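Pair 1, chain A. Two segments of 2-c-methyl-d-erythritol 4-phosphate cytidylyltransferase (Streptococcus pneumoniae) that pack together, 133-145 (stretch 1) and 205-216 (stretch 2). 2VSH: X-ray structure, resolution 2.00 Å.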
# COMPACT_ATOMS: atom_id res chain seq x y z
N ASN A 133 -8.67 3.00 -28.15
CA ASN A 133 -7.51 3.65 -28.77
C ASN A 133 -6.16 3.28 -28.17
O ASN A 133 -5.14 3.91 -28.49
CB ASN A 133 -7.71 5.18 -28.82
CG ASN A 133 -8.83 5.64 -27.90
OD1 ASN A 133 -8.90 5.23 -26.74
ND2 ASN A 133 -9.72 6.49 -28.43
N HIS A 134 -6.13 2.26 -27.33
CA HIS A 134 -4.86 1.83 -26.75
C HIS A 134 -4.71 0.32 -26.79
O HIS A 134 -5.66 -0.39 -27.12
CB HIS A 134 -4.69 2.41 -25.35
CG HIS A 134 -4.86 3.89 -25.29
ND1 HIS A 134 -3.91 4.78 -25.76
CD2 HIS A 134 -5.89 4.66 -24.86
CE1 HIS A 134 -4.33 6.02 -25.59
NE2 HIS A 134 -5.53 5.97 -25.04
N ASP A 135 -3.51 -0.17 -26.51
CA ASP A 135 -3.26 -1.62 -26.54
C ASP A 135 -3.89 -2.28 -25.31
O ASP A 135 -4.48 -3.36 -25.41
CB ASP A 135 -1.77 -1.91 -26.62
CG ASP A 135 -1.17 -1.47 -27.94
OD1 ASP A 135 -1.78 -1.78 -28.97
OD2 ASP A 135 -0.11 -0.84 -27.94
N ALA A 136 -3.78 -1.59 -24.18
CA ALA A 136 -4.37 -2.10 -22.94
C ALA A 136 -4.69 -0.95 -21.99
O ALA A 136 -4.33 0.20 -22.25
CB ALA A 136 -3.43 -3.12 -22.27
N VAL A 137 -5.38 -1.26 -20.90
CA VAL A 137 -5.76 -0.26 -19.90
C VAL A 137 -5.49 -0.85 -18.52
O VAL A 137 -5.80 -2.00 -18.27
CB VAL A 137 -7.28 0.11 -19.99
CG1 VAL A 137 -7.61 1.30 -19.05
CG2 VAL A 137 -7.67 0.43 -21.41
N ASP A 138 -4.90 -0.05 -17.64
CA ASP A 138 -4.67 -0.47 -16.28
C ASP A 138 -5.36 0.54 -15.41
O ASP A 138 -5.14 1.75 -15.55
CB ASP A 138 -3.16 -0.45 -16.01
CG ASP A 138 -2.75 -1.28 -14.81
OD1 ASP A 138 -3.62 -1.86 -14.14
OD2 ASP A 138 -1.53 -1.34 -14.55
N THR A 139 -6.20 0.07 -14.49
CA THR A 139 -6.88 0.95 -13.55
C THR A 139 -5.99 1.22 -12.36
O THR A 139 -5.58 0.30 -11.64
CB THR A 139 -8.24 0.40 -13.11
OG1 THR A 139 -8.97 -0.06 -14.25
CG2 THR A 139 -9.06 1.47 -12.45
N VAL A 140 -5.70 2.50 -12.15
CA VAL A 140 -4.78 2.92 -11.10
C VAL A 140 -5.31 4.11 -10.31
O VAL A 140 -6.20 4.83 -10.76
CB VAL A 140 -3.38 3.28 -11.68
CG1 VAL A 140 -2.82 2.12 -12.52
CG2 VAL A 140 -3.45 4.57 -12.52
N VAL A 141 -4.73 4.31 -9.13
CA VAL A 141 -4.90 5.53 -8.34
C VAL A 141 -3.50 6.07 -7.99
O VAL A 141 -2.52 5.33 -8.05
CB VAL A 141 -5.70 5.28 -7.02
CG1 VAL A 141 -7.16 5.02 -7.32
CG2 VAL A 141 -5.10 4.15 -6.20
N GLU A 142 -3.41 7.35 -7.64
CA GLU A 142 -2.14 7.88 -7.14
C GLU A 142 -1.68 7.11 -5.92
O GLU A 142 -2.47 6.87 -5.00
CB GLU A 142 -2.26 9.36 -6.81
CG GLU A 142 -2.47 10.25 -8.02
CD GLU A 142 -2.53 11.73 -7.68
OE1 GLU A 142 -2.23 12.11 -6.52
OE2 GLU A 142 -2.89 12.52 -8.59
N ALA A 143 -0.41 6.73 -5.91
CA ALA A 143 0.19 6.04 -4.77
C ALA A 143 0.29 7.00 -3.60
O ALA A 143 0.70 8.14 -3.76
CB ALA A 143 1.56 5.49 -5.14
N VAL A 144 -0.13 6.53 -2.42
CA VAL A 144 -0.12 7.35 -1.21
C VAL A 144 0.90 6.80 -0.20
O VAL A 144 1.38 7.53 0.67
CB VAL A 144 -1.54 7.48 -0.58
CG1 VAL A 144 -1.49 8.17 0.78
CG2 VAL A 144 -2.46 8.25 -1.52
N ASP A 145 1.21 5.52 -0.34
CA ASP A 145 2.33 4.87 0.34
C ASP A 145 3.64 5.46 -0.14
O ASP A 145 3.80 5.78 -1.32
CB ASP A 145 2.37 3.38 -0.01
CG ASP A 145 1.67 2.51 1.02
OD1 ASP A 145 1.74 2.82 2.23
OD2 ASP A 145 1.06 1.50 0.60
N GLY A 205 6.61 -3.34 -25.28
CA GLY A 205 6.62 -2.04 -25.94
C GLY A 205 5.25 -1.54 -26.37
O GLY A 205 5.16 -0.73 -27.30
N LYS A 206 4.20 -2.01 -25.71
CA LYS A 206 2.82 -1.64 -26.07
C LYS A 206 2.32 -0.41 -25.30
O LYS A 206 2.92 0.01 -24.30
CB LYS A 206 1.86 -2.83 -25.88
CG LYS A 206 2.28 -4.14 -26.55
CD LYS A 206 2.32 -4.03 -28.07
CE LYS A 206 2.73 -5.35 -28.73
NZ LYS A 206 2.76 -5.22 -30.23
N ASP A 207 1.20 0.16 -25.78
CA ASP A 207 0.60 1.37 -25.23
C ASP A 207 -0.49 1.03 -24.20
O ASP A 207 -1.60 0.63 -24.57
CB ASP A 207 0.02 2.21 -26.38
CG ASP A 207 -0.70 3.48 -25.90
OD1 ASP A 207 -1.62 3.94 -26.61
OD2 ASP A 207 -0.35 4.02 -24.83
N VAL A 208 -0.16 1.18 -22.92
CA VAL A 208 -1.08 0.88 -21.83
C VAL A 208 -1.53 2.19 -21.17
O VAL A 208 -0.76 2.83 -20.43
CB VAL A 208 -0.47 -0.09 -20.77
CG1 VAL A 208 -1.56 -0.57 -19.80
CG2 VAL A 208 0.22 -1.29 -21.42
N ALA A 209 -2.77 2.58 -21.45
CA ALA A 209 -3.37 3.79 -20.90
C ALA A 209 -3.72 3.62 -19.43
O ALA A 209 -3.99 2.50 -18.98
CB ALA A 209 -4.63 4.14 -21.68
N LEU A 210 -3.72 4.73 -18.69
CA LEU A 210 -4.15 4.72 -17.30
C LEU A 210 -5.65 5.01 -17.23
O LEU A 210 -6.12 5.97 -17.83
CB LEU A 210 -3.36 5.76 -16.48
CG LEU A 210 -1.83 5.64 -16.49
CD1 LEU A 210 -1.18 6.73 -15.62
CD2 LEU A 210 -1.38 4.26 -16.05
N ALA A 211 -6.40 4.17 -16.51
CA ALA A 211 -7.79 4.49 -16.16
C ALA A 211 -7.84 4.85 -14.68
O ALA A 211 -7.07 4.34 -13.88
CB ALA A 211 -8.73 3.32 -16.46
N LYS A 212 -8.75 5.75 -14.34
CA LYS A 212 -8.88 6.27 -12.99
C LYS A 212 -9.60 5.23 -12.15
O LYS A 212 -10.75 4.87 -12.43
CB LYS A 212 -9.62 7.62 -13.02
CG LYS A 212 -10.03 8.21 -11.67
CD LYS A 212 -10.74 9.57 -11.86
CE LYS A 212 -11.88 9.80 -10.85
NZ LYS A 212 -11.43 9.71 -9.43
N GLY A 213 -8.90 4.72 -11.14
CA GLY A 213 -9.48 3.83 -10.15
C GLY A 213 -10.18 4.64 -9.08
O GLY A 213 -10.60 5.77 -9.32
N GLU A 214 -10.33 4.05 -7.90
CA GLU A 214 -10.91 4.74 -6.76
C GLU A 214 -10.26 4.18 -5.51
O GLU A 214 -9.93 2.99 -5.45
CB GLU A 214 -12.42 4.47 -6.71
CG GLU A 214 -13.25 5.64 -6.26
CD GLU A 214 -13.34 6.73 -7.30
OE1 GLU A 214 -12.78 7.81 -7.04
OE2 GLU A 214 -13.96 6.52 -8.37
N TYR A 215 -10.06 5.03 -4.50
CA TYR A 215 -9.48 4.56 -3.25
C TYR A 215 -10.38 3.52 -2.58
O TYR A 215 -9.90 2.61 -1.90
CB TYR A 215 -9.11 5.73 -2.33
CG TYR A 215 -7.91 6.45 -2.90
CD1 TYR A 215 -8.03 7.73 -3.45
CD2 TYR A 215 -6.67 5.82 -2.95
CE1 TYR A 215 -6.91 8.37 -4.01
CE2 TYR A 215 -5.56 6.45 -3.51
CZ TYR A 215 -5.68 7.71 -4.03
OH TYR A 215 -4.57 8.31 -4.58
N SER A 216 -11.68 3.65 -2.82
CA SER A 216 -12.69 2.70 -2.34
C SER A 216 -12.68 1.38 -3.13
O SER A 216 -13.28 0.41 -2.68
CB SER A 216 -14.08 3.35 -2.44
OG SER A 216 -14.39 3.60 -3.81

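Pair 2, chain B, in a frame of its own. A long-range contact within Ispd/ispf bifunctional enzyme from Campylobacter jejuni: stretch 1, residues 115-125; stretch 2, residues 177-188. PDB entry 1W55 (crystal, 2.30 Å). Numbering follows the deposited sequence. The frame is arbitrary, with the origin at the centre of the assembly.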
# COMPACT_ATOMS: atom_id res chain seq x y z
N ASP B 115 39.80 2.76 -14.73
CA ASP B 115 41.24 2.87 -15.00
C ASP B 115 42.13 2.35 -13.86
O ASP B 115 43.36 2.31 -14.01
CB ASP B 115 41.61 4.32 -15.35
CG ASP B 115 40.89 4.83 -16.59
OD1 ASP B 115 40.87 4.12 -17.62
OD2 ASP B 115 40.31 5.94 -16.62
N LYS B 116 41.53 1.95 -12.75
CA LYS B 116 42.28 1.52 -11.57
C LYS B 116 42.97 0.15 -11.70
O LYS B 116 43.92 -0.12 -10.98
CB LYS B 116 41.39 1.53 -10.31
CG LYS B 116 40.90 2.92 -9.91
CD LYS B 116 41.19 3.23 -8.45
CE LYS B 116 40.86 4.69 -8.09
NZ LYS B 116 39.54 5.17 -8.63
N ALA B 117 42.50 -0.70 -12.62
CA ALA B 117 43.00 -2.08 -12.71
C ALA B 117 42.66 -2.75 -14.05
O ALA B 117 42.12 -2.11 -14.96
CB ALA B 117 42.49 -2.92 -11.53
N ASP B 118 43.00 -4.04 -14.17
CA ASP B 118 42.69 -4.81 -15.38
C ASP B 118 41.26 -5.39 -15.36
O ASP B 118 40.66 -5.62 -16.41
CB ASP B 118 43.70 -5.93 -15.60
CG ASP B 118 45.12 -5.43 -15.69
OD1 ASP B 118 45.38 -4.48 -16.46
OD2 ASP B 118 46.05 -5.92 -15.00
N CYS B 119 40.74 -5.62 -14.16
CA CYS B 119 39.41 -6.15 -13.98
C CYS B 119 38.75 -5.48 -12.78
O CYS B 119 39.36 -5.38 -11.70
CB CYS B 119 39.48 -7.67 -13.79
SG CYS B 119 37.90 -8.50 -13.51
N ILE B 120 37.53 -4.99 -12.97
CA ILE B 120 36.75 -4.35 -11.91
C ILE B 120 35.53 -5.19 -11.56
O ILE B 120 34.72 -5.51 -12.43
CB ILE B 120 36.27 -2.93 -12.31
CG1 ILE B 120 37.25 -2.24 -13.30
CG2 ILE B 120 35.99 -2.09 -11.05
CD1 ILE B 120 38.65 -1.93 -12.73
N THR B 121 35.38 -5.52 -10.28
CA THR B 121 34.37 -6.46 -9.84
C THR B 121 33.77 -6.06 -8.50
O THR B 121 34.48 -5.52 -7.64
CB THR B 121 34.96 -7.91 -9.77
OG1 THR B 121 33.95 -8.84 -9.35
CG2 THR B 121 35.98 -8.02 -8.66
N PRO B 122 32.48 -6.30 -8.32
CA PRO B 122 31.85 -6.17 -7.00
C PRO B 122 32.18 -7.36 -6.11
O PRO B 122 32.45 -8.46 -6.59
CB PRO B 122 30.34 -6.14 -7.32
CG PRO B 122 30.21 -6.18 -8.80
CD PRO B 122 31.51 -6.70 -9.35
N ALA B 123 32.17 -7.11 -4.81
CA ALA B 123 32.50 -8.11 -3.81
C ALA B 123 31.82 -7.74 -2.51
O ALA B 123 31.55 -6.56 -2.24
CB ALA B 123 34.01 -8.20 -3.61
N LEU B 124 31.55 -8.75 -1.70
CA LEU B 124 30.95 -8.59 -0.39
C LEU B 124 31.79 -9.32 0.63
O LEU B 124 32.36 -10.37 0.34
CB LEU B 124 29.53 -9.16 -0.38
CG LEU B 124 28.50 -8.51 -1.31
CD1 LEU B 124 27.24 -9.36 -1.35
CD2 LEU B 124 28.20 -7.07 -0.89
N LYS B 125 31.86 -8.75 1.83
CA LYS B 125 32.51 -9.38 2.96
C LYS B 125 31.48 -10.27 3.65
O LYS B 125 30.28 -10.18 3.38
CB LYS B 125 33.02 -8.32 3.95
CG LYS B 125 34.05 -7.34 3.37
CD LYS B 125 34.53 -6.35 4.45
CE LYS B 125 34.41 -4.90 3.98
NZ LYS B 125 33.08 -4.27 4.30
N GLY B 177 48.57 -12.67 -13.73
CA GLY B 177 49.24 -11.53 -13.13
C GLY B 177 48.54 -10.18 -13.23
O GLY B 177 49.10 -9.16 -12.81
N GLY B 178 47.32 -10.17 -13.77
CA GLY B 178 46.53 -8.95 -13.87
C GLY B 178 46.04 -8.45 -12.52
O GLY B 178 45.91 -9.21 -11.57
N LYS B 179 45.77 -7.15 -12.45
CA LYS B 179 45.32 -6.51 -11.21
C LYS B 179 43.80 -6.38 -11.15
O LYS B 179 43.15 -6.08 -12.16
CB LYS B 179 45.95 -5.11 -11.04
CG LYS B 179 47.48 -5.08 -11.27
CD LYS B 179 48.26 -5.04 -9.95
CE LYS B 179 49.56 -5.83 -10.03
NZ LYS B 179 49.37 -7.23 -9.55
N ILE B 180 43.24 -6.61 -9.97
CA ILE B 180 41.81 -6.53 -9.72
C ILE B 180 41.48 -5.35 -8.81
O ILE B 180 42.14 -5.14 -7.80
CB ILE B 180 41.30 -7.84 -9.06
CG1 ILE B 180 41.96 -9.09 -9.70
CG2 ILE B 180 39.75 -7.91 -9.08
CD1 ILE B 180 41.62 -9.30 -11.16
N TRP B 181 40.45 -4.60 -9.17
CA TRP B 181 39.88 -3.59 -8.29
C TRP B 181 38.53 -4.10 -7.75
O TRP B 181 37.62 -4.44 -8.52
CB TRP B 181 39.71 -2.24 -9.02
CG TRP B 181 39.33 -1.12 -8.10
CD1 TRP B 181 38.08 -0.60 -7.91
CD2 TRP B 181 40.20 -0.39 -7.21
NE1 TRP B 181 38.12 0.41 -6.98
CE2 TRP B 181 39.40 0.56 -6.53
CE3 TRP B 181 41.57 -0.44 -6.93
CZ2 TRP B 181 39.93 1.45 -5.58
CZ3 TRP B 181 42.10 0.45 -5.99
CH2 TRP B 181 41.28 1.38 -5.33
N PHE B 182 38.42 -4.18 -6.43
CA PHE B 182 37.20 -4.63 -5.77
C PHE B 182 36.31 -3.45 -5.37
O PHE B 182 36.75 -2.50 -4.74
CB PHE B 182 37.51 -5.51 -4.56
CG PHE B 182 38.27 -6.76 -4.90
CD1 PHE B 182 39.66 -6.79 -4.78
CD2 PHE B 182 37.60 -7.89 -5.37
CE1 PHE B 182 40.38 -7.95 -5.11
CE2 PHE B 182 38.32 -9.05 -5.70
CZ PHE B 182 39.71 -9.07 -5.56
N VAL B 183 35.04 -3.54 -5.76
CA VAL B 183 34.06 -2.50 -5.48
C VAL B 183 33.01 -3.15 -4.59
O VAL B 183 32.76 -4.35 -4.73
CB VAL B 183 33.48 -1.97 -6.83
CG1 VAL B 183 31.96 -1.90 -6.84
CG2 VAL B 183 34.11 -0.65 -7.21
N GLU B 184 32.41 -2.41 -3.67
CA GLU B 184 31.38 -3.00 -2.80
C GLU B 184 30.19 -3.52 -3.64
O GLU B 184 29.72 -2.83 -4.54
CB GLU B 184 30.92 -2.01 -1.72
CG GLU B 184 29.63 -2.37 -0.98
CD GLU B 184 29.80 -3.38 0.15
OE1 GLU B 184 30.90 -3.92 0.36
OE2 GLU B 184 28.80 -3.63 0.87
N GLY B 185 29.74 -4.74 -3.34
CA GLY B 185 28.62 -5.34 -4.05
C GLY B 185 27.26 -4.95 -3.49
O GLY B 185 27.15 -3.97 -2.75
N GLU B 186 26.23 -5.72 -3.82
CA GLU B 186 24.87 -5.42 -3.38
C GLU B 186 23.99 -6.66 -3.41
O GLU B 186 24.16 -7.53 -4.28
CB GLU B 186 24.23 -4.32 -4.25
CG GLU B 186 24.12 -4.67 -5.73
CD GLU B 186 23.36 -3.65 -6.58
OE1 GLU B 186 23.14 -2.50 -6.12
OE2 GLU B 186 23.00 -4.01 -7.71
N GLU B 187 23.07 -6.74 -2.46
CA GLU B 187 22.08 -7.82 -2.40
C GLU B 187 21.26 -7.96 -3.70
O GLU B 187 20.86 -9.05 -4.06
CB GLU B 187 21.16 -7.64 -1.19
CG GLU B 187 21.59 -8.34 0.10
CD GLU B 187 23.01 -8.91 0.07
OE1 GLU B 187 23.98 -8.13 0.20
OE2 GLU B 187 23.16 -10.15 -0.05
N ASN B 188 21.04 -6.85 -4.40
CA ASN B 188 20.34 -6.87 -5.69
C ASN B 188 21.12 -7.56 -6.82
O ASN B 188 20.57 -7.83 -7.89
CB ASN B 188 19.99 -5.44 -6.12
CG ASN B 188 18.53 -5.07 -5.85
OD1 ASN B 188 17.85 -5.69 -5.02
ND2 ASN B 188 18.05 -4.04 -6.55
O HOH W 1 30.24 -6.33 2.24

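Two parallel strands pair in the same way in both structures: 136-142 with 208-212 in pair 1, and 119-124 with 180-184 in pair 2. Fourteen central residues superpose with an RMSD of 0.6 Å, although the strand axes diverge by 32° in pair 1 and 45° in pair 2. The backbone ladder is common to both. In pair 1 Ala209(A) N donates to Ala136(A) O (3.0 Å) and Asp138(A) N to Ala209(A) O (3.0 Å); at the matched positions Trp181(B) N donates to Cys119(B) O (2.9 Å) and Thr121(B) N to Trp181(B) O (3.0 Å).

The entry to the ladder is conserved in detail. Asp135(A) and Asp118(B), both rotamer m, accept a backbone hydrogen bond through a carboxylate: Asp207(A) N to Asp135(A) OD2 is 2.7 Å, and Lys179(B) N to Asp118(B) OD2 is 2.8 Å. One position earlier the solutions part. His134(A) lays a ring face against Ala209(A), whose CB lies 3.5 Å from His134(A) CD2, while His134(A) ND1 donates to Asp207(A) OD1 (2.6 Å) at the ring edge. In pair 2 the large and small partners trade strands: Ala117(B) replaces the histidine and Trp181(B) the alanine, their CB atoms 3.8 Å apart. The indole reaches on to Lys116(B), whose CD sits over its six-membered ring, 3.6 Å from Trp181(B) CZ2.

Further along this face, Val137(A) CG1 meets Ala211(A) CB at 3.5 Å. The matched Ile120(B) instead leans on the tryptophan, with Ile120(B) CD1 3.9 Å from Trp181(B) CB. Next on this face Thr139(A) matches Pro122(B): Thr139(A) CG2 lies 3.3 Å from Gly213(A) CA, and Pro122(B) CB lies 3.8 Å from Gly185(B) CA. On the other face, Ala136(A) CB and Val208(A) CG1 (4.0 Å) correspond to Cys119(B) CB and Ile180(B) CD1 (3.8 Å). Next, Asp138(A) CB lies 4.1 Å from Val208(A) CG1, whereas Thr121(B) places CG2 3.8 Å from Ile180(B) CG2 and 3.7 Å from Phe182(B) CD2. Val140(A) CG2 approaches Leu210(A) CD2 at 4.1 Å; the smaller Ala123(B) brings CB within 4.0 Å of Phe182(B) CD2.

Both ladders close on a glycine: Gly213(A) N donates to Val140(A) O (2.7 Å), and Gly185(B) N to Ala123(B) O (2.8 Å). An ideal CB on either glycine would crowd the facing strand, lying 3.3 Å from Val141(A) CG1 or 3.2 Å from Leu124(B) CG. Beside the glycines, Val141(A) CG1 lies 3.5 Å from Gly213(A) C, and Leu124(B) CD2 lies 3.5 Å from Gly185(B) C.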